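Local coordinates for protein inactive Zymogen C11 Protease (Parabacteroides distasonis, PDB 6MZO) that is a clostripain-like (C11) cysteine protease of clan CD, captured here as an inactive zymogen and probably cleaving peptide bonds once it is activated, at residues Q196-D201 against A213-T218; A207-I212 against A301-A306. One frame throughout, in Å; residues are numbered along the deposited sequence.

Contact 1 (Q196-D201 against A213-T218)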
ATOM      1  N   GLN A 196       2.057  11.497 -12.758  1.00 21.64           N
ATOM      2  CA  GLN A 196       2.698  12.445 -13.684  1.00 20.69           C
ATOM      3  C   GLN A 196       3.888  13.200 -13.071  1.00 22.42           C
ATOM      4  O   GLN A 196       4.634  13.868 -13.838  1.00 21.34           O
ATOM      5  CB  GLN A 196       1.631  13.444 -14.173  1.00 23.72           C
ATOM      6  CG  GLN A 196       1.166  14.457 -13.088  1.00 26.41           C
ATOM      7  CD  GLN A 196       0.189  13.920 -12.051  1.00 31.87           C
ATOM      8  OE1 GLN A 196      -0.277  12.772 -12.061  1.00 27.30           O
ATOM      9  NE2 GLN A 196      -0.164  14.819 -11.106  1.00 35.18           N
ATOM     10  N   THR A 197       4.132  13.029 -11.772  1.00 20.25           N
ATOM     11  CA  THR A 197       5.260  13.715 -11.161  1.00 18.68           C
ATOM     12  C   THR A 197       6.258  12.743 -10.535  1.00 19.00           C
ATOM     13  O   THR A 197       7.318  13.197 -10.072  1.00 21.23           O
ATOM     14  CB  THR A 197       4.846  14.726 -10.031  1.00 22.56           C
ATOM     15  OG1 THR A 197       4.155  14.071  -8.951  1.00 22.10           O
ATOM     16  CG2 THR A 197       3.995  15.841 -10.580  1.00 25.85           C
ATOM     17  N   ILE A 198       5.950  11.458 -10.423  1.00 18.18           N
ATOM     18  CA  ILE A 198       6.864  10.538  -9.684  1.00 17.31           C
ATOM     19  C   ILE A 198       7.659   9.548 -10.567  1.00 18.74           C
ATOM     20  O   ILE A 198       8.366   8.657 -10.036  1.00 18.27           O
ATOM     21  CB  ILE A 198       6.144   9.672  -8.650  1.00 17.35           C
ATOM     22  CG1 ILE A 198       4.976   8.924  -9.293  1.00 19.82           C
ATOM     23  CG2 ILE A 198       5.545  10.683  -7.545  1.00 20.70           C
ATOM     24  CD1 ILE A 198       4.419   7.739  -8.330  1.00 23.92           C
ATOM     25  N   MET A 199       7.418   9.618 -11.886  1.00 17.41           N
ATOM     26  CA  MET A 199       8.026   8.530 -12.700  1.00 17.79           C
ATOM     27  C   MET A 199       9.563   8.563 -12.607  1.00 17.46           C
ATOM     28  O   MET A 199      10.195   7.467 -12.363  1.00 18.78           O
ATOM     29  CB  MET A 199       7.593   8.632 -14.187  1.00 17.30           C
ATOM     30  CG  MET A 199       6.041   8.490 -14.366  1.00 17.19           C
ATOM     31  SD  MET A 199       5.341   7.038 -13.588  1.00 20.14           S
ATOM     32  CE  MET A 199       6.332   5.728 -14.405  1.00 20.32           C
ATOM     33  N   GLY A 200      10.183   9.704 -12.834  1.00 16.24           N
ATOM     34  CA  GLY A 200      11.651   9.740 -12.664  1.00 19.36           C
ATOM     35  C   GLY A 200      12.130   9.263 -11.276  1.00 19.12           C
ATOM     36  O   GLY A 200      13.199   8.571 -11.194  1.00 20.30           O
ATOM     37  N   ASP A 201      11.408   9.613 -10.209  1.00 19.32           N
ATOM     38  CA  ASP A 201      11.814   9.135  -8.879  1.00 18.58           C
ATOM     39  C   ASP A 201      11.834   7.638  -8.795  1.00 18.28           C
ATOM     40  O   ASP A 201      12.712   7.104  -8.034  1.00 17.88           O
ATOM     41  CB  ASP A 201      10.883   9.742  -7.796  1.00 18.75           C
ATOM     42  CG  ASP A 201      11.053  11.263  -7.688  1.00 24.54           C
ATOM     43  OD1 ASP A 201      12.173  11.781  -7.910  1.00 20.99           O
ATOM     44  OD2 ASP A 201      10.047  11.978  -7.411  1.00 23.87           O
ATOM     45  N   ALA A 213       6.864   9.872  -2.005  1.00 20.80           N
ATOM     46  CA  ALA A 213       5.862  10.227  -0.987  1.00 21.48           C
ATOM     47  C   ALA A 213       5.688  11.740  -0.847  1.00 21.04           C
ATOM     48  O   ALA A 213       4.570  12.235  -0.683  1.00 23.07           O
ATOM     49  CB  ALA A 213       6.269   9.594   0.303  1.00 22.05           C
ATOM     50  N   THR A 214       6.794  12.471  -0.974  1.00 20.61           N
ATOM     51  CA  THR A 214       6.705  13.947  -0.912  1.00 20.83           C
ATOM     52  C   THR A 214       5.886  14.507  -2.083  1.00 22.81           C
ATOM     53  O   THR A 214       5.125  15.474  -1.909  1.00 25.63           O
ATOM     54  CB  THR A 214       8.072  14.660  -0.838  1.00 27.79           C
ATOM     55  OG1 THR A 214       8.782  14.504  -2.077  1.00 36.60           O
ATOM     56  CG2 THR A 214       8.882  14.082   0.275  1.00 24.01           C
ATOM     57  N   LYS A 215       5.980  13.874  -3.256  1.00 21.09           N
ATOM     58  CA  LYS A 215       5.171  14.286  -4.375  1.00 21.82           C
ATOM     59  C   LYS A 215       3.705  13.996  -4.197  1.00 20.31           C
ATOM     60  O   LYS A 215       2.873  14.783  -4.622  1.00 24.13           O
ATOM     61  CB  LYS A 215       5.675  13.592  -5.644  1.00 23.01           C
ATOM     62  CG  LYS A 215       6.692  14.465  -6.420  1.00 27.53           C
ATOM     63  CD  LYS A 215       8.083  14.645  -5.754  1.00 43.34           C
ATOM     64  CE  LYS A 215       9.151  15.366  -6.718  1.00 23.05           C
ATOM     65  NZ  LYS A 215       9.175  14.596  -7.982  1.00 24.84           N
ATOM     66  N   PHE A 216       3.402  12.853  -3.580  1.00 21.78           N
ATOM     67  CA  PHE A 216       2.021  12.544  -3.234  1.00 20.43           C
ATOM     68  C   PHE A 216       1.413  13.637  -2.309  1.00 25.84           C
ATOM     69  O   PHE A 216       0.294  14.124  -2.567  1.00 23.56           O
ATOM     70  CB  PHE A 216       1.954  11.167  -2.535  1.00 18.96           C
ATOM     71  CG  PHE A 216       0.552  10.763  -2.132  1.00 20.96           C
ATOM     72  CD1 PHE A 216      -0.086  11.295  -0.977  1.00 22.66           C
ATOM     73  CD2 PHE A 216      -0.116   9.873  -2.922  1.00 23.44           C
ATOM     74  CE1 PHE A 216      -1.381  10.879  -0.616  1.00 21.53           C
ATOM     75  CE2 PHE A 216      -1.396   9.397  -2.573  1.00 25.41           C
ATOM     76  CZ  PHE A 216      -2.045   9.924  -1.422  1.00 25.70           C
ATOM     77  N   TYR A 217       2.177  13.990  -1.270  1.00 23.43           N
ATOM     78  CA  TYR A 217       1.754  15.101  -0.372  1.00 23.98           C
ATOM     79  C   TYR A 217       1.624  16.423  -1.101  1.00 26.20           C
ATOM     80  O   TYR A 217       0.573  17.089  -0.983  1.00 29.09           O
ATOM     81  CB  TYR A 217       2.714  15.230   0.827  1.00 24.28           C
ATOM     82  CG  TYR A 217       2.292  16.442   1.673  1.00 27.11           C
ATOM     83  CD1 TYR A 217       1.083  16.388   2.346  1.00 28.72           C
ATOM     84  CD2 TYR A 217       3.017  17.631   1.669  1.00 34.20           C
ATOM     85  CE1 TYR A 217       0.621  17.498   3.109  1.00 32.91           C
ATOM     86  CE2 TYR A 217       2.559  18.750   2.410  1.00 38.35           C
ATOM     87  CZ  TYR A 217       1.364  18.664   3.099  1.00 38.54           C
ATOM     88  OH  TYR A 217       0.954  19.759   3.822  1.00 40.60           O
ATOM     89  N   THR A 218       2.643  16.793  -1.916  1.00 26.73           N
ATOM     90  CA  THR A 218       2.545  18.057  -2.654  1.00 27.36           C
ATOM     91  C   THR A 218       1.282  18.063  -3.546  1.00 28.86           C
ATOM     92  O   THR A 218       0.556  19.071  -3.614  1.00 36.81           O
ATOM     93  CB  THR A 218       3.815  18.246  -3.487  1.00 31.47           C
ATOM     94  OG1 THR A 218       4.894  18.397  -2.546  1.00 32.85           O
ATOM     95  CG2 THR A 218       3.713  19.492  -4.353  1.00 35.17           C
TER
HETATM   96  O   HOH W   1       3.533  16.089  -7.000  1.00 25.21           O
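Bends at chi2 (71°) and chi4 (-54°) carry the chain of K215 over T197 and turn its NZ toward D201, whose CG lies anti to the carbonyl carbon and beside the backbone N. The side chains of K215 and D201 come from opposite directions and close a salt bridge, NZ of K215 to OD2 of D201, at 2.8 Å; the nitrogen sits on the syn side of that oxygen, 19° out of the carboxylate plane. The same NZ gives a weak second bond to the backbone O of T197, 3.1 Å away. Nearer the root of the lysine, its CG passes OG1 of T197 at 3.6 Å, and its CB presses tightly on CG2 of I198 at 3.5 Å. A water joins the two helices as well, donating to O of K215 (2.8 Å) and bonded to OG1 of T197. A methionine in place of K215 would probably leave OD2 of D201 without its cationic mate and O of T197 without its weak donor. The other carboxylate oxygen, OD1, pairs with K204. Segments 196-201 and 213-218 run almost antiparallel, their axes 9.3 Å apart at closest approach. Helix 26-43 flanks the first through T197 on R42 and M199 on I36, while A213 and F216 face strand 226-231.

Contact 2 (A207-I212 against A301-A306)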
ATOM      1  N   ALA A 207      15.920   3.957  -5.897  1.00 21.78           N
ATOM      2  CA  ALA A 207      14.574   4.534  -5.984  1.00 21.17           C
ATOM      3  C   ALA A 207      14.437   5.622  -4.936  1.00 21.31           C
ATOM      4  O   ALA A 207      14.796   5.445  -3.769  1.00 22.74           O
ATOM      5  CB  ALA A 207      13.523   3.410  -5.772  1.00 22.62           C
ATOM      6  N   ASP A 208      13.856   6.772  -5.322  1.00 18.42           N
ATOM      7  CA  ASP A 208      13.710   7.905  -4.388  1.00 19.59           C
ATOM      8  C   ASP A 208      12.368   7.806  -3.713  1.00 20.81           C
ATOM      9  O   ASP A 208      11.384   8.471  -4.094  1.00 20.77           O
ATOM     10  CB  ASP A 208      13.893   9.220  -5.205  1.00 20.17           C
ATOM     11  CG  ASP A 208      13.917  10.440  -4.357  1.00 24.55           C
ATOM     12  OD1 ASP A 208      13.809  10.355  -3.112  1.00 24.17           O
ATOM     13  OD2 ASP A 208      14.013  11.537  -4.955  1.00 23.82           O
ATOM     14  N   VAL A 209      12.336   6.897  -2.740  1.00 19.00           N
ATOM     15  CA  VAL A 209      11.043   6.609  -2.091  1.00 21.33           C
ATOM     16  C   VAL A 209      10.551   7.783  -1.292  1.00 22.24           C
ATOM     17  O   VAL A 209       9.308   8.024  -1.259  1.00 21.83           O
ATOM     18  CB  VAL A 209      11.170   5.329  -1.191  1.00 21.37           C
ATOM     19  CG1 VAL A 209      11.452   4.118  -2.139  1.00 21.24           C
ATOM     20  CG2 VAL A 209      12.209   5.487  -0.068  1.00 24.98           C
ATOM     21  N   VAL A 210      11.458   8.567  -0.701  1.00 22.45           N
ATOM     22  CA  VAL A 210      10.988   9.738  -0.010  1.00 23.37           C
ATOM     23  C   VAL A 210      10.456  10.780  -1.020  1.00 25.03           C
ATOM     24  O   VAL A 210       9.438  11.368  -0.769  1.00 24.48           O
ATOM     25  CB  VAL A 210      12.105  10.339   0.930  1.00 22.53           C
ATOM     26  CG1 VAL A 210      11.669  11.652   1.557  1.00 28.75           C
ATOM     27  CG2 VAL A 210      12.456   9.260   1.995  1.00 26.76           C
ATOM     28  N   GLY A 211      11.117  10.942  -2.189  1.00 22.56           N
ATOM     29  CA  GLY A 211      10.604  11.784  -3.258  1.00 22.90           C
ATOM     30  C   GLY A 211       9.206  11.403  -3.659  1.00 24.45           C
ATOM     31  O   GLY A 211       8.357  12.258  -3.827  1.00 22.56           O
ATOM     32  N   ILE A 212       8.988  10.106  -3.867  1.00 20.21           N
ATOM     33  CA  ILE A 212       7.667   9.670  -4.289  1.00 18.40           C
ATOM     34  C   ILE A 212       6.567  10.071  -3.298  1.00 21.80           C
ATOM     35  O   ILE A 212       5.558  10.636  -3.704  1.00 20.17           O
ATOM     36  CB  ILE A 212       7.655   8.141  -4.503  1.00 18.38           C
ATOM     37  CG1 ILE A 212       8.508   7.781  -5.726  1.00 21.02           C
ATOM     38  CG2 ILE A 212       6.194   7.622  -4.668  1.00 19.60           C
ATOM     39  CD1 ILE A 212       8.816   6.257  -5.790  1.00 23.99           C
ATOM     40  N   ALA A 301      11.426   3.213  11.728  1.00 27.24           N
ATOM     41  CA  ALA A 301      10.632   2.434  10.758  1.00 24.01           C
ATOM     42  C   ALA A 301       9.837   3.288   9.816  1.00 25.44           C
ATOM     43  O   ALA A 301       9.796   2.982   8.605  1.00 26.32           O
ATOM     44  CB  ALA A 301       9.703   1.487  11.461  1.00 23.26           C
ATOM     45  N   VAL A 302       9.271   4.382  10.313  1.00 23.91           N
ATOM     46  CA  VAL A 302       8.447   5.227   9.449  1.00 21.19           C
ATOM     47  C   VAL A 302       9.367   6.413   9.028  1.00 27.25           C
ATOM     48  O   VAL A 302       9.539   7.406   9.806  1.00 27.34           O
ATOM     49  CB  VAL A 302       7.202   5.666  10.134  1.00 21.67           C
ATOM     50  CG1 VAL A 302       6.367   6.581   9.167  1.00 24.71           C
ATOM     51  CG2 VAL A 302       6.305   4.446  10.551  1.00 25.77           C
ATOM     52  N   ILE A 303      10.001   6.318   7.860  1.00 24.66           N
ATOM     53  CA  ILE A 303      11.067   7.247   7.538  1.00 26.96           C
ATOM     54  C   ILE A 303      10.567   8.532   6.936  1.00 24.27           C
ATOM     55  O   ILE A 303      11.307   9.535   6.958  1.00 27.45           O
ATOM     56  CB  ILE A 303      12.168   6.639   6.607  1.00 27.31           C
ATOM     57  CG1 ILE A 303      11.551   6.237   5.249  1.00 25.24           C
ATOM     58  CG2 ILE A 303      12.831   5.488   7.374  1.00 29.72           C
ATOM     59  CD1 ILE A 303      12.676   6.039   4.189  1.00 30.95           C
ATOM     60  N   TYR A 304       9.317   8.511   6.439  1.00 23.19           N
ATOM     61  CA  TYR A 304       8.667   9.722   5.958  1.00 23.77           C
ATOM     62  C   TYR A 304       7.201   9.549   6.182  1.00 23.27           C
ATOM     63  O   TYR A 304       6.669   8.449   5.943  1.00 25.42           O
ATOM     64  CB  TYR A 304       8.973   9.951   4.469  1.00 24.46           C
ATOM     65  CG  TYR A 304       8.242  11.182   3.944  1.00 25.04           C
ATOM     66  CD1 TYR A 304       8.790  12.453   4.057  1.00 30.44           C
ATOM     67  CD2 TYR A 304       6.946  11.050   3.431  1.00 25.37           C
ATOM     68  CE1 TYR A 304       8.103  13.546   3.594  1.00 31.52           C
ATOM     69  CE2 TYR A 304       6.209  12.152   2.949  1.00 28.53           C
ATOM     70  CZ  TYR A 304       6.788  13.392   3.081  1.00 29.52           C
ATOM     71  OH  TYR A 304       6.172  14.545   2.606  1.00 30.98           O
ATOM     72  N   LYS A 305       6.521  10.611   6.642  1.00 23.59           N
ATOM     73  CA  LYS A 305       5.060  10.606   6.715  1.00 22.36           C
ATOM     74  C   LYS A 305       4.544  12.018   6.505  1.00 25.94           C
ATOM     75  O   LYS A 305       5.224  13.026   6.815  1.00 28.40           O
ATOM     76  CB  LYS A 305       4.565  10.049   8.018  1.00 24.08           C
ATOM     77  CG  LYS A 305       4.858  10.995   9.229  1.00 26.57           C
ATOM     78  CD  LYS A 305       4.159  10.455  10.498  1.00 29.54           C
ATOM     79  CE  LYS A 305       4.389  11.455  11.639  1.00 38.49           C
ATOM     80  NZ  LYS A 305       5.808  11.447  11.945  1.00 44.76           N
ATOM     81  N   ALA A 306       3.368  12.128   5.922  1.00 23.41           N
ATOM     82  CA  ALA A 306       2.770  13.429   5.764  1.00 26.46           C
ATOM     83  C   ALA A 306       1.272  13.291   5.726  1.00 26.31           C
ATOM     84  O   ALA A 306       0.722  12.305   5.234  1.00 24.24           O
ATOM     85  CB  ALA A 306       3.276  14.131   4.506  1.00 25.91           C
TER
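V210 spreads its two methyl groups over neighbouring residues of strand 302-307, CG1 to the ring of Y304 and CG2 to the tip of I303. CG1 stands anti to the backbone N (chi1 174°) and meets CD1 of Y304 at 3.9 Å, approaching the ring at a slant. The other branch, CG2, touches CD1 of I303 at the same 3.9 Å, and in both pairs the side chains lie askew to each other. I303 has its CG1 between the backbone N and the carbonyl carbon (chi1 62°), and CD1 at the end of that branch is the atom that meets the helix. V209 adds a looser contact to this methyl, its CG2 lying 4.3 Å from CD1 of I303. No hydrogen bond spans the contact: it is apolar packing of a first helical turn on a strand, with the CA atoms of V210 and Y304 6.4 Å apart. That turn is fixed by its own cap. D208 occupies the N-cap, and its OD1 accepts from N of G211 at 2.9 Å with an N-H...O angle of 151°, the donor lying well above the carboxylate plane; OD2 is held in a salt bridge outside the two segments. Strand 302-307 is the last strand at one end of the mixed sheet and pairs antiparallel with strand 226-231, whose V229 touches both V209 and I303. Y180 of strand 178-183 also meets these two residues, while farther along helix 209-220 the ring of Y304 is packed by Y217.

Overall arrangement
Contacts 1 and 2 share helix 209-220: its first turn rests on the edge strand 302-307, and its next turns lie beside helix 195-203. Their centres are 11 Å apart and the segments alternate along the chain. They touch in four places. The backbone O of D201 lies 3.0 Å from N of D208, a probable hydrogen bond across the turn between the helices; CB of D201 packs on CG1 of I212 at 3.7 Å; and Y304 continues onto contact 1, with its CD2 3.5 Å from CB of A213 and its CE1 3.5 Å from CG2 of T214. The carboxylates of D201 and D208 lie close together, a closeness that K204, shared between them, probably offsets.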